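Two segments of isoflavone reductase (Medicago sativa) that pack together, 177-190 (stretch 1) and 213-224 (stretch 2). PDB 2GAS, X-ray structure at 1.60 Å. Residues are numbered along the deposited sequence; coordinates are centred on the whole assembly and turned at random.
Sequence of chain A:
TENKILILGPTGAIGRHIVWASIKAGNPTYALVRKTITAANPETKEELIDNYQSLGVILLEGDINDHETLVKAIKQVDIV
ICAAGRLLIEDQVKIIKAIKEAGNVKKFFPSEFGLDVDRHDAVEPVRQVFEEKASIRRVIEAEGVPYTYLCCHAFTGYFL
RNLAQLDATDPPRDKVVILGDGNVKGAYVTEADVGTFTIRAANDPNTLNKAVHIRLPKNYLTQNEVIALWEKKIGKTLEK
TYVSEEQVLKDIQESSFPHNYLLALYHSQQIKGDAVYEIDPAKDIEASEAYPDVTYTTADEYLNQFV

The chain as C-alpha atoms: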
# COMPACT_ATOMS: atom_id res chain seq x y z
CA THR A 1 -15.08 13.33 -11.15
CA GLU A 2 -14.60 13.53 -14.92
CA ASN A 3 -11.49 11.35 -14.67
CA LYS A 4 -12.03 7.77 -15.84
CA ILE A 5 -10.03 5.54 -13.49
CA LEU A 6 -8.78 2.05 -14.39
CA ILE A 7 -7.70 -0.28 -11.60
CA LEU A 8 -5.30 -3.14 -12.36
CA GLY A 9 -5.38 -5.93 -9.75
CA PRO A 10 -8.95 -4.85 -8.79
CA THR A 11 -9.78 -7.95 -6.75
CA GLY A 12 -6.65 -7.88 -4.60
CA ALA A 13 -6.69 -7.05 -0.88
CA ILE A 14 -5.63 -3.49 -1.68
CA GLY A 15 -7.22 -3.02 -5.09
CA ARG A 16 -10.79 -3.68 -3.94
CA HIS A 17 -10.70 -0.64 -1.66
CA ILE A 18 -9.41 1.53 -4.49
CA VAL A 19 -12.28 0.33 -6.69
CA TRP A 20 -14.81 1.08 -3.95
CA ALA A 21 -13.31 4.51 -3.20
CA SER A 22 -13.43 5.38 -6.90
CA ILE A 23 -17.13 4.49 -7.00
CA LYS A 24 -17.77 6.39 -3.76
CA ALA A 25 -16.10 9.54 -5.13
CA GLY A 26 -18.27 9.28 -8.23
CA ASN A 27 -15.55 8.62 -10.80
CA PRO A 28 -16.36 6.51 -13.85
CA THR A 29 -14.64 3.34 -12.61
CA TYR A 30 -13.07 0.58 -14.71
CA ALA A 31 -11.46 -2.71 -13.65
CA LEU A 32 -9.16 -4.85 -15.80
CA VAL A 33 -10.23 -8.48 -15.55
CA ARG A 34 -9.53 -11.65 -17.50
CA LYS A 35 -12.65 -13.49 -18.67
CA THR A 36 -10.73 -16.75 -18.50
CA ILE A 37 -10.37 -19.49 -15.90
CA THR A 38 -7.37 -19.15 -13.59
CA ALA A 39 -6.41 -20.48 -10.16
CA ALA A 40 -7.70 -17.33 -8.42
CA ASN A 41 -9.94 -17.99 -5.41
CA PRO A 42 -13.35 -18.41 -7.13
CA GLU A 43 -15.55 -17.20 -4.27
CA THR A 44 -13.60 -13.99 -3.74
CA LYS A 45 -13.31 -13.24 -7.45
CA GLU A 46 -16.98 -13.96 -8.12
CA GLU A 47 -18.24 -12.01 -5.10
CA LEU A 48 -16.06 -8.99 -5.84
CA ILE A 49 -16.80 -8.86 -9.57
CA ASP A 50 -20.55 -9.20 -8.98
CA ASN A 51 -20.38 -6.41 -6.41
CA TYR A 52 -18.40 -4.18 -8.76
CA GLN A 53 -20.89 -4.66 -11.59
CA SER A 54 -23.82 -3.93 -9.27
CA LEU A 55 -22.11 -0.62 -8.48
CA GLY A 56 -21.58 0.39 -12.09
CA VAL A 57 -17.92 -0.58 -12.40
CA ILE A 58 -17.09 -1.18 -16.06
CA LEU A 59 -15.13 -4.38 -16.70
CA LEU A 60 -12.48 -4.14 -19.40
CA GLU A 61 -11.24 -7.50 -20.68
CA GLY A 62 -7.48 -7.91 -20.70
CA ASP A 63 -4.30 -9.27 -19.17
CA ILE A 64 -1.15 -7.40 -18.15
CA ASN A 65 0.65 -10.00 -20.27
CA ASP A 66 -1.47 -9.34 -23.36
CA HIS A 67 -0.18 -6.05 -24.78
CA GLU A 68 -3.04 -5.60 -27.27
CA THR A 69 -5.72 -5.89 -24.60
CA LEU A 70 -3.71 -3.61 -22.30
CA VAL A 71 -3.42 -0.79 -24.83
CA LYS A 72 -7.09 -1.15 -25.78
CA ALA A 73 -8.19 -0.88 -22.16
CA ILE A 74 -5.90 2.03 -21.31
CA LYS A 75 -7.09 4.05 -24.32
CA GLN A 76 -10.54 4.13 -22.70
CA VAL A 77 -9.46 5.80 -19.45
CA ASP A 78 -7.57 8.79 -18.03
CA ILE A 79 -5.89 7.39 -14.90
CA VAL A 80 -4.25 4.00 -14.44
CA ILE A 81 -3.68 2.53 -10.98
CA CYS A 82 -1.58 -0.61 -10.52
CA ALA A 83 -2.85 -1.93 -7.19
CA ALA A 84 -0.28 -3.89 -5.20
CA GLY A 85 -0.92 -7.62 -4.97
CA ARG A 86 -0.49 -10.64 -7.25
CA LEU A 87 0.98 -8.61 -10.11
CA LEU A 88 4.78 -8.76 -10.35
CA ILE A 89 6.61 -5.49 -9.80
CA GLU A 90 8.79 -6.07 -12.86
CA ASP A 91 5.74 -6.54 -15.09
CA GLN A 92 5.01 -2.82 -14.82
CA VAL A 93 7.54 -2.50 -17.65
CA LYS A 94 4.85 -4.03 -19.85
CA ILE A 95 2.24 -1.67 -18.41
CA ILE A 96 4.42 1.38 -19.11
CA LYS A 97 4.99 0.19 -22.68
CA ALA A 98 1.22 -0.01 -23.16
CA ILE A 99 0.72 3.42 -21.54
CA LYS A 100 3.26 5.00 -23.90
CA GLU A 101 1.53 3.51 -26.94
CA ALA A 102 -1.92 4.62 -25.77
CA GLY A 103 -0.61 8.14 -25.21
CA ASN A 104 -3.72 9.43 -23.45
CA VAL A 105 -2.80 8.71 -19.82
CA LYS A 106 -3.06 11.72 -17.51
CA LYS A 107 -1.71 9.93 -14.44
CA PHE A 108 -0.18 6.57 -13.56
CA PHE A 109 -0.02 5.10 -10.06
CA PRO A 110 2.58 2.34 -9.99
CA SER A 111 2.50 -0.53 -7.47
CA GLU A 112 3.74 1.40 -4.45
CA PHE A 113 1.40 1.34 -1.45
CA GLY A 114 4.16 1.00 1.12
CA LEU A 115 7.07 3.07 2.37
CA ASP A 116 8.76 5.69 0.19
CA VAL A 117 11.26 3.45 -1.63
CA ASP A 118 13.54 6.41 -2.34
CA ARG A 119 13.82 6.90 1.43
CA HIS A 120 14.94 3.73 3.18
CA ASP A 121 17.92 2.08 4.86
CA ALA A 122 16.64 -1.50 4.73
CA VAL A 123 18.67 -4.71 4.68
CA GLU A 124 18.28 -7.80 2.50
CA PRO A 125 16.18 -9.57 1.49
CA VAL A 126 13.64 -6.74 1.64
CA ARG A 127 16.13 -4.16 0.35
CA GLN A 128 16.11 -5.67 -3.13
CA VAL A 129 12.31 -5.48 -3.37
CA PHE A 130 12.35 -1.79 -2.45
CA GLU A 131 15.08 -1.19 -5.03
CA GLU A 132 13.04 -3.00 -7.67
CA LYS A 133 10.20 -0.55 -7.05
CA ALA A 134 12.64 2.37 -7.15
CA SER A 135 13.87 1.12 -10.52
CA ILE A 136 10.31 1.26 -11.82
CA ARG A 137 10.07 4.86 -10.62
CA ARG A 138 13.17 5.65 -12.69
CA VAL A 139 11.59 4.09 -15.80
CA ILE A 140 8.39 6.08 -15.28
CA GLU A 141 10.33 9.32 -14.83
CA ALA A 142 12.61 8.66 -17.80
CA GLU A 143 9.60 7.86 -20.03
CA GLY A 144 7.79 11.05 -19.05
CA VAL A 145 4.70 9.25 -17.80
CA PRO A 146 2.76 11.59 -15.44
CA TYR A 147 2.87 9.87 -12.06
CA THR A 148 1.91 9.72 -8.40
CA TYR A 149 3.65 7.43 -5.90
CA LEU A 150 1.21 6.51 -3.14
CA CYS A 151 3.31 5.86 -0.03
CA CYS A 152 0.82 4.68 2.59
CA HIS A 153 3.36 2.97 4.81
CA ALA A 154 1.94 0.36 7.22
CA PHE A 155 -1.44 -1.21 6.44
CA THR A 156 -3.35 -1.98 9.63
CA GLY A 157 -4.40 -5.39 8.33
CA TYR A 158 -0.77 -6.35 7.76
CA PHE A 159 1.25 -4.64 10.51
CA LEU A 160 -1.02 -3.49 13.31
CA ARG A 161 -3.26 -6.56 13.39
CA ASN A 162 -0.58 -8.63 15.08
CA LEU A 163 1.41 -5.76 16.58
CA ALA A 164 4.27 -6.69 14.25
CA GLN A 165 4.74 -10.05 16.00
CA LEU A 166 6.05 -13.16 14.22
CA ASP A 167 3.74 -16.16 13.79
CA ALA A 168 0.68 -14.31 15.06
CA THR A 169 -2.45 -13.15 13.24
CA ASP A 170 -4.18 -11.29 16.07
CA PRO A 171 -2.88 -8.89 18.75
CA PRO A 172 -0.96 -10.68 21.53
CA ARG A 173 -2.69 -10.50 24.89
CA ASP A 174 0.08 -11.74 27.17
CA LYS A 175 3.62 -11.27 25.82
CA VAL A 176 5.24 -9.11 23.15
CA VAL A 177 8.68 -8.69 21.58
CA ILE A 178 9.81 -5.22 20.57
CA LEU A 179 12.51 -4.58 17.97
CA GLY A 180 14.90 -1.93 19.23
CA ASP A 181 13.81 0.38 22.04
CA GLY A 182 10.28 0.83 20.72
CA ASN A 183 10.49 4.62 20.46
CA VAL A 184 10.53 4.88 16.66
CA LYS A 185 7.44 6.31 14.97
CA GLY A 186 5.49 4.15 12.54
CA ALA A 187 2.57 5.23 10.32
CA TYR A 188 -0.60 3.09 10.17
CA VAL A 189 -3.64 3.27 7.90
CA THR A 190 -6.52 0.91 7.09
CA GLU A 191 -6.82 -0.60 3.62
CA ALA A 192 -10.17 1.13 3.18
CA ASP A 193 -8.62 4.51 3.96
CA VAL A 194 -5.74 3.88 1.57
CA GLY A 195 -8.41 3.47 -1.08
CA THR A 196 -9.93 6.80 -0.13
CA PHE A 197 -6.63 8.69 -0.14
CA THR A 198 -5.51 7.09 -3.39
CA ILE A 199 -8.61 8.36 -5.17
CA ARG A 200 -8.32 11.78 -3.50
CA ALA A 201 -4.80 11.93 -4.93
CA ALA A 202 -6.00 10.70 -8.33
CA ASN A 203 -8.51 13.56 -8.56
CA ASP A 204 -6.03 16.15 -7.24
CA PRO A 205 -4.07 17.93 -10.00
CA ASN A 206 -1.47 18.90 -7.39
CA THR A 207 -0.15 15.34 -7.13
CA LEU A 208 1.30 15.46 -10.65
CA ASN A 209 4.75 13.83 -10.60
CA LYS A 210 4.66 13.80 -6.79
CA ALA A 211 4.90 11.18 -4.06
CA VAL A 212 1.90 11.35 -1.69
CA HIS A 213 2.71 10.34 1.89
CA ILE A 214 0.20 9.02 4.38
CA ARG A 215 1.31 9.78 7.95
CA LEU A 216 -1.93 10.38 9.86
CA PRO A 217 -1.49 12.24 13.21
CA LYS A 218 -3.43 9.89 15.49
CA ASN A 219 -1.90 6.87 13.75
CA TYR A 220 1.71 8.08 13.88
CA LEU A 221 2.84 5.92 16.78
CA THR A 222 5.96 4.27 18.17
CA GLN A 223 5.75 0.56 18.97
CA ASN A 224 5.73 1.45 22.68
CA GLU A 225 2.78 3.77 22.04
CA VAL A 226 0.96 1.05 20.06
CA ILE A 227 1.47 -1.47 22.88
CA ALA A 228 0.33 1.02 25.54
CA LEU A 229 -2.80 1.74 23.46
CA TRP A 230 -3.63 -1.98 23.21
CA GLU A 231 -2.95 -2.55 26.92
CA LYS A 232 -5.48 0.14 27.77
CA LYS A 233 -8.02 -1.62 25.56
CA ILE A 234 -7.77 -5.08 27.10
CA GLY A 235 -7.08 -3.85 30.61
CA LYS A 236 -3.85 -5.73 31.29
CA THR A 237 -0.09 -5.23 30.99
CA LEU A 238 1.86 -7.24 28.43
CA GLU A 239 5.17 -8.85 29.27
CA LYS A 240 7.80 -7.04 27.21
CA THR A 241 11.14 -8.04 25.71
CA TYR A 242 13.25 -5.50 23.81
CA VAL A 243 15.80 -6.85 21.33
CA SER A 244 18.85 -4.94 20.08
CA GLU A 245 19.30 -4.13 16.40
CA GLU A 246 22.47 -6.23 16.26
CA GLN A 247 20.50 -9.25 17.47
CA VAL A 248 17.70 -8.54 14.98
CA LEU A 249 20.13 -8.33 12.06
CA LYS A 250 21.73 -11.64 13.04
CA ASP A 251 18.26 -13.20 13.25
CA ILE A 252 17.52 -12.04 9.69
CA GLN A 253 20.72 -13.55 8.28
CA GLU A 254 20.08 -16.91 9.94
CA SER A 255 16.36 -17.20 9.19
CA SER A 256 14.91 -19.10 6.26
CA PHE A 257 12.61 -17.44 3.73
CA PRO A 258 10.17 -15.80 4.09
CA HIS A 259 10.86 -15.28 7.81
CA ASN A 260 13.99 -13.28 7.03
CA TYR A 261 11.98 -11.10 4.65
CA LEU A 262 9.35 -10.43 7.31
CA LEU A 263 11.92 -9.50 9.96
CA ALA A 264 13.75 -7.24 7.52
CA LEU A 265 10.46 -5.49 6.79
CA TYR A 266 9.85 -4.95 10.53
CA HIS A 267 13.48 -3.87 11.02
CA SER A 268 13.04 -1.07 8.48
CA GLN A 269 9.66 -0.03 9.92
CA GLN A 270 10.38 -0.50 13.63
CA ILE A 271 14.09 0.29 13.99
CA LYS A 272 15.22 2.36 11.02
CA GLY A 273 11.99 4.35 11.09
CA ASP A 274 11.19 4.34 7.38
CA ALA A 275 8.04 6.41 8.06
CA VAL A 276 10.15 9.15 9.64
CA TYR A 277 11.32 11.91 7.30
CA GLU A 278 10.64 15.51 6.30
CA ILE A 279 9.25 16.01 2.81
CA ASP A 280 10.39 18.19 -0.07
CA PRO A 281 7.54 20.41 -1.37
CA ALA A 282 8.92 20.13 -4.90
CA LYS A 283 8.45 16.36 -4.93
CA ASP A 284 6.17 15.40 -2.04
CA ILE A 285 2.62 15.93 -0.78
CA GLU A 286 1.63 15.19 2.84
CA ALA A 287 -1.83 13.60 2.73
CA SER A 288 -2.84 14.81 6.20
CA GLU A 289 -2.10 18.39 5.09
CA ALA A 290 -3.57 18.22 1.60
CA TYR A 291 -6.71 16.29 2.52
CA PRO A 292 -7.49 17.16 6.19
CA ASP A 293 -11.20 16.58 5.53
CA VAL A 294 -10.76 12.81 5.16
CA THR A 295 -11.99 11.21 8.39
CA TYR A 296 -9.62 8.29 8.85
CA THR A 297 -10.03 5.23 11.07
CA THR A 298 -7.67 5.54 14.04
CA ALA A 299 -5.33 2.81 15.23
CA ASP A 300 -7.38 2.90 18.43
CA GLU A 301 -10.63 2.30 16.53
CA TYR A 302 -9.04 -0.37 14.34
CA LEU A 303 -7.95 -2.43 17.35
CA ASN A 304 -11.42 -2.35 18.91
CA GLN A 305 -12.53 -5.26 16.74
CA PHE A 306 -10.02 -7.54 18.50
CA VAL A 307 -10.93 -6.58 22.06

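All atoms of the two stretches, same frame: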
# COMPACT_ATOMS: atom_id res chain seq x y z
N VAL A 177 7.27 -8.94 21.84
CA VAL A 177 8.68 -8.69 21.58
C VAL A 177 8.78 -7.40 20.78
O VAL A 177 8.08 -7.23 19.77
CB VAL A 177 9.33 -9.83 20.78
CG1 VAL A 177 10.69 -9.38 20.24
CG2 VAL A 177 9.53 -11.04 21.66
N ILE A 178 9.63 -6.50 21.23
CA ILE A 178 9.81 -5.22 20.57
C ILE A 178 11.19 -5.15 19.93
O ILE A 178 12.19 -5.50 20.55
CB ILE A 178 9.68 -4.03 21.57
CG1 ILE A 178 8.30 -4.07 22.25
CG2 ILE A 178 9.88 -2.71 20.86
CD1 ILE A 178 8.30 -4.83 23.57
N LEU A 179 11.24 -4.72 18.67
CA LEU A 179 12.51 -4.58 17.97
C LEU A 179 13.07 -3.22 18.33
O LEU A 179 12.41 -2.20 18.16
CB LEU A 179 12.31 -4.69 16.46
CG LEU A 179 11.55 -5.93 15.99
CD1 LEU A 179 11.57 -5.95 14.48
CD2 LEU A 179 12.18 -7.20 16.56
N GLY A 180 14.30 -3.19 18.84
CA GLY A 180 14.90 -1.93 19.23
C GLY A 180 14.25 -1.43 20.50
O GLY A 180 13.61 -2.22 21.20
N ASP A 181 14.38 -0.14 20.80
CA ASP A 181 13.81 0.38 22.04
C ASP A 181 12.31 0.68 22.01
O ASP A 181 11.72 0.98 23.05
CB ASP A 181 14.58 1.63 22.52
CG ASP A 181 14.38 2.84 21.63
OD1 ASP A 181 14.87 3.93 22.02
OD2 ASP A 181 13.76 2.73 20.56
N GLY A 182 11.70 0.59 20.83
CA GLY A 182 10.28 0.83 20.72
C GLY A 182 9.86 2.29 20.68
O GLY A 182 8.67 2.59 20.80
N ASN A 183 10.81 3.20 20.50
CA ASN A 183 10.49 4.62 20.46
C ASN A 183 10.64 5.24 19.08
O ASN A 183 10.94 6.43 18.94
CB ASN A 183 11.35 5.39 21.48
CG ASN A 183 11.11 4.93 22.91
OD1 ASN A 183 9.98 4.91 23.38
ND2 ASN A 183 12.18 4.55 23.60
N VAL A 184 10.42 4.43 18.05
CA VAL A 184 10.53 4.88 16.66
C VAL A 184 9.13 4.94 16.05
O VAL A 184 8.41 3.95 16.01
CB VAL A 184 11.40 3.91 15.84
CG1 VAL A 184 11.46 4.37 14.40
CG2 VAL A 184 12.80 3.84 16.45
N LYS A 185 8.76 6.12 15.56
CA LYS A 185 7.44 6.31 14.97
C LYS A 185 7.17 5.46 13.73
O LYS A 185 8.02 5.29 12.86
CB LYS A 185 7.23 7.78 14.62
CG LYS A 185 7.06 8.71 15.82
CD LYS A 185 5.69 8.57 16.44
CE LYS A 185 5.49 9.60 17.55
NZ LYS A 185 4.12 9.55 18.14
N GLY A 186 5.95 4.93 13.67
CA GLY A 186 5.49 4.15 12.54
C GLY A 186 4.21 4.82 12.09
O GLY A 186 3.59 5.53 12.88
N ALA A 187 3.80 4.62 10.84
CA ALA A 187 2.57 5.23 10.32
C ALA A 187 1.61 4.13 9.89
O ALA A 187 1.95 3.30 9.04
CB ALA A 187 2.89 6.16 9.15
N TYR A 188 0.41 4.11 10.47
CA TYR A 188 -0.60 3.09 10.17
C TYR A 188 -1.86 3.65 9.52
O TYR A 188 -2.30 4.74 9.84
CB TYR A 188 -0.98 2.36 11.46
CG TYR A 188 0.19 1.75 12.18
CD1 TYR A 188 0.92 2.48 13.12
CD2 TYR A 188 0.62 0.45 11.88
CE1 TYR A 188 2.03 1.93 13.75
CE2 TYR A 188 1.74 -0.10 12.50
CZ TYR A 188 2.44 0.65 13.43
OH TYR A 188 3.56 0.11 14.04
N VAL A 189 -2.44 2.86 8.62
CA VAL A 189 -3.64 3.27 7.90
C VAL A 189 -4.41 2.02 7.46
O VAL A 189 -3.80 1.02 7.07
CB VAL A 189 -3.27 4.15 6.67
CG1 VAL A 189 -2.37 3.36 5.72
CG2 VAL A 189 -4.52 4.63 5.96
N THR A 190 -5.73 2.07 7.51
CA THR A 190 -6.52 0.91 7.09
C THR A 190 -6.52 0.80 5.57
O THR A 190 -6.30 1.79 4.88
CB THR A 190 -7.99 0.99 7.58
OG1 THR A 190 -8.66 2.06 6.89
CG2 THR A 190 -8.04 1.25 9.07
N HIS A 213 2.40 11.07 0.67
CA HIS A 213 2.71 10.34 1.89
C HIS A 213 1.58 10.33 2.89
O HIS A 213 1.02 11.38 3.22
CB HIS A 213 3.94 10.97 2.54
CG HIS A 213 5.08 11.16 1.58
ND1 HIS A 213 6.06 10.20 1.40
CD2 HIS A 213 5.35 12.15 0.70
CE1 HIS A 213 6.88 10.60 0.45
NE2 HIS A 213 6.47 11.78 0.00
N ILE A 214 1.25 9.14 3.39
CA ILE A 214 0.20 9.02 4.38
C ILE A 214 0.81 8.80 5.76
O ILE A 214 1.30 7.71 6.07
CB ILE A 214 -0.74 7.82 4.07
CG1 ILE A 214 -1.19 7.85 2.61
CG2 ILE A 214 -1.95 7.85 5.01
CD1 ILE A 214 -2.10 8.99 2.26
N ARG A 215 0.82 9.85 6.57
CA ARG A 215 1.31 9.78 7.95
C ARG A 215 0.23 10.52 8.72
O ARG A 215 0.31 11.73 8.90
CB ARG A 215 2.66 10.51 8.12
CG ARG A 215 3.90 9.68 7.80
CD ARG A 215 4.47 10.00 6.43
NE ARG A 215 4.89 11.40 6.28
CZ ARG A 215 6.10 11.87 6.56
NH1 ARG A 215 7.05 11.08 7.02
NH2 ARG A 215 6.38 13.15 6.33
N LEU A 216 -0.80 9.79 9.15
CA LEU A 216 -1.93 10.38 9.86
C LEU A 216 -1.60 10.61 11.34
O LEU A 216 -1.22 9.69 12.06
CB LEU A 216 -3.15 9.48 9.69
CG LEU A 216 -3.44 9.12 8.22
CD1 LEU A 216 -4.45 7.99 8.14
CD2 LEU A 216 -3.94 10.35 7.46
N PRO A 217 -1.77 11.85 11.82
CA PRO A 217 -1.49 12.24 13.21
C PRO A 217 -1.81 11.25 14.33
O PRO A 217 -0.92 10.87 15.09
CB PRO A 217 -2.26 13.55 13.35
CG PRO A 217 -2.07 14.16 12.00
CD PRO A 217 -2.36 12.98 11.08
N LYS A 218 -3.06 10.81 14.43
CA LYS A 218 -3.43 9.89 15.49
C LYS A 218 -2.95 8.46 15.27
O LYS A 218 -3.08 7.62 16.16
CB LYS A 218 -4.95 9.90 15.69
CG LYS A 218 -5.46 11.18 16.33
CD LYS A 218 -6.97 11.17 16.51
CE LYS A 218 -7.70 11.20 15.18
NZ LYS A 218 -9.18 11.25 15.34
N ASN A 219 -2.40 8.20 14.09
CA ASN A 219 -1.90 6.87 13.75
C ASN A 219 -0.38 6.85 13.58
O ASN A 219 0.18 5.87 13.12
CB ASN A 219 -2.55 6.37 12.45
CG ASN A 219 -4.04 6.12 12.60
OD1 ASN A 219 -4.61 6.33 13.67
ND2 ASN A 219 -4.67 5.67 11.53
N TYR A 220 0.26 7.96 13.96
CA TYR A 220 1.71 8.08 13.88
C TYR A 220 2.14 7.70 15.29
O TYR A 220 2.13 8.53 16.19
CB TYR A 220 2.07 9.53 13.56
CG TYR A 220 3.49 9.74 13.11
CD1 TYR A 220 3.98 9.11 11.97
CD2 TYR A 220 4.35 10.60 13.81
CE1 TYR A 220 5.29 9.32 11.54
CE2 TYR A 220 5.66 10.82 13.38
CZ TYR A 220 6.12 10.17 12.24
OH TYR A 220 7.40 10.39 11.81
N LEU A 221 2.51 6.44 15.46
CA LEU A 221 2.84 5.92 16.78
C LEU A 221 4.07 5.03 16.85
O LEU A 221 4.35 4.27 15.93
CB LEU A 221 1.65 5.10 17.29
CG LEU A 221 0.27 5.76 17.28
CD1 LEU A 221 -0.81 4.69 17.31
CD2 LEU A 221 0.15 6.70 18.46
N THR A 222 4.79 5.12 17.96
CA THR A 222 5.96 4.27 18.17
C THR A 222 5.42 2.91 18.61
O THR A 222 4.25 2.81 19.01
CB THR A 222 6.86 4.81 19.29
OG1 THR A 222 6.16 4.72 20.54
CG2 THR A 222 7.23 6.26 19.02
N GLN A 223 6.24 1.87 18.55
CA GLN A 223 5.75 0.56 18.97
C GLN A 223 5.34 0.58 20.44
O GLN A 223 4.39 -0.08 20.85
CB GLN A 223 6.81 -0.52 18.72
CG GLN A 223 6.33 -1.93 19.03
CD GLN A 223 5.27 -2.43 18.06
OE1 GLN A 223 4.63 -1.65 17.34
NE2 GLN A 223 5.06 -3.74 18.05
N ASN A 224 6.06 1.35 21.25
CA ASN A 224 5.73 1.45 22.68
C ASN A 224 4.36 2.10 22.83
O ASN A 224 3.58 1.71 23.71
CB ASN A 224 6.79 2.28 23.42
CG ASN A 224 8.07 1.51 23.68
OD1 ASN A 224 9.12 2.10 23.96
ND2 ASN A 224 7.99 0.19 23.59
O HOH W 1 7.55 5.67 22.55
O HOH W 2 9.10 1.77 17.58
O HOH W 3 -0.84 6.84 9.04
O HOH W 4 5.17 1.65 15.38
O HOH W 5 2.46 -2.58 15.59

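Lys185, Tyr188 and Thr222 give up the most surface where these two segments meet, a contact that buries 907 Å² counting both sides. Its frame is a short antiparallel pairing: Gly186 N donates to Leu221 O at 2.8 Å, and Leu221 N returns a bond to Gly186 O at 2.9 Å. Between these strands Gly186 suits its place because a CB there would stand only about 3.3 Å from Tyr188 OH.

Lys185 covers the most area. Its CB lies over a face of the Tyr220 ring, 3.8 Å from the ring centroid, so the aliphatic part of the chain meets an aromatic surface in a CH-pi contact. The chain then extends, chi3 and chi4 both t, until NZ reaches Tyr220 O at 3.0 Å and donates a hydrogen bond. A long side chain with an apolar stem and a charged tip can serve both the ring and the backbone carbonyl of one residue. Ala187 approaches the edge of the same ring, with its CB 4.2 Å from Tyr220 CD1; its small methyl also fits against Arg215, with CB 3.9 Å from Arg215 CG.

Tyr188 is buried, and its backbone is held by Asn219 at both polar atoms. Tyr188 N donates to Asn219 O at 3.2 Å, while Asn219 ND2 donates to Tyr188 O at 3.1 Å; Asn219 N is taken up within its own segment by Leu216 O, at 2.8 Å, and the carboxamide ND2 supplies the donor for Tyr188 O instead. The tyrosine ring presents its edge to Asn219 O and Leu221 O. Its hydroxyl is hydrogen-bonded to a water that donates to Leu221 O, so the buried polar tip is satisfied. The next residue, Val189, adds an apolar contact, its CG2 lying 4.0 Å from Leu216 CD1 and 4.2 Å from Ile214 CG2.

Thr222 stands right before the helix. As the N-cap residue, its side chain caps a backbone nitrogen just past the stretch, a task for which a short hydroxyl side chain is well suited. The methyl packs on the lysine stem, with Thr222 CG2 3.8 Å from Lys185 CD, and a water links Thr222 OG1 to Asn183 OD1. At the helix start, Asn224 N donates to Gly182 O at 2.9 Å. Glycine is called for at 182: with phi 80° and psi 12°, a CB would be jammed against the preceding carbonyl. Asp181 steadies this turn by accepting a hydrogen bond at OD2 from Asn183 N, at 3.0 Å.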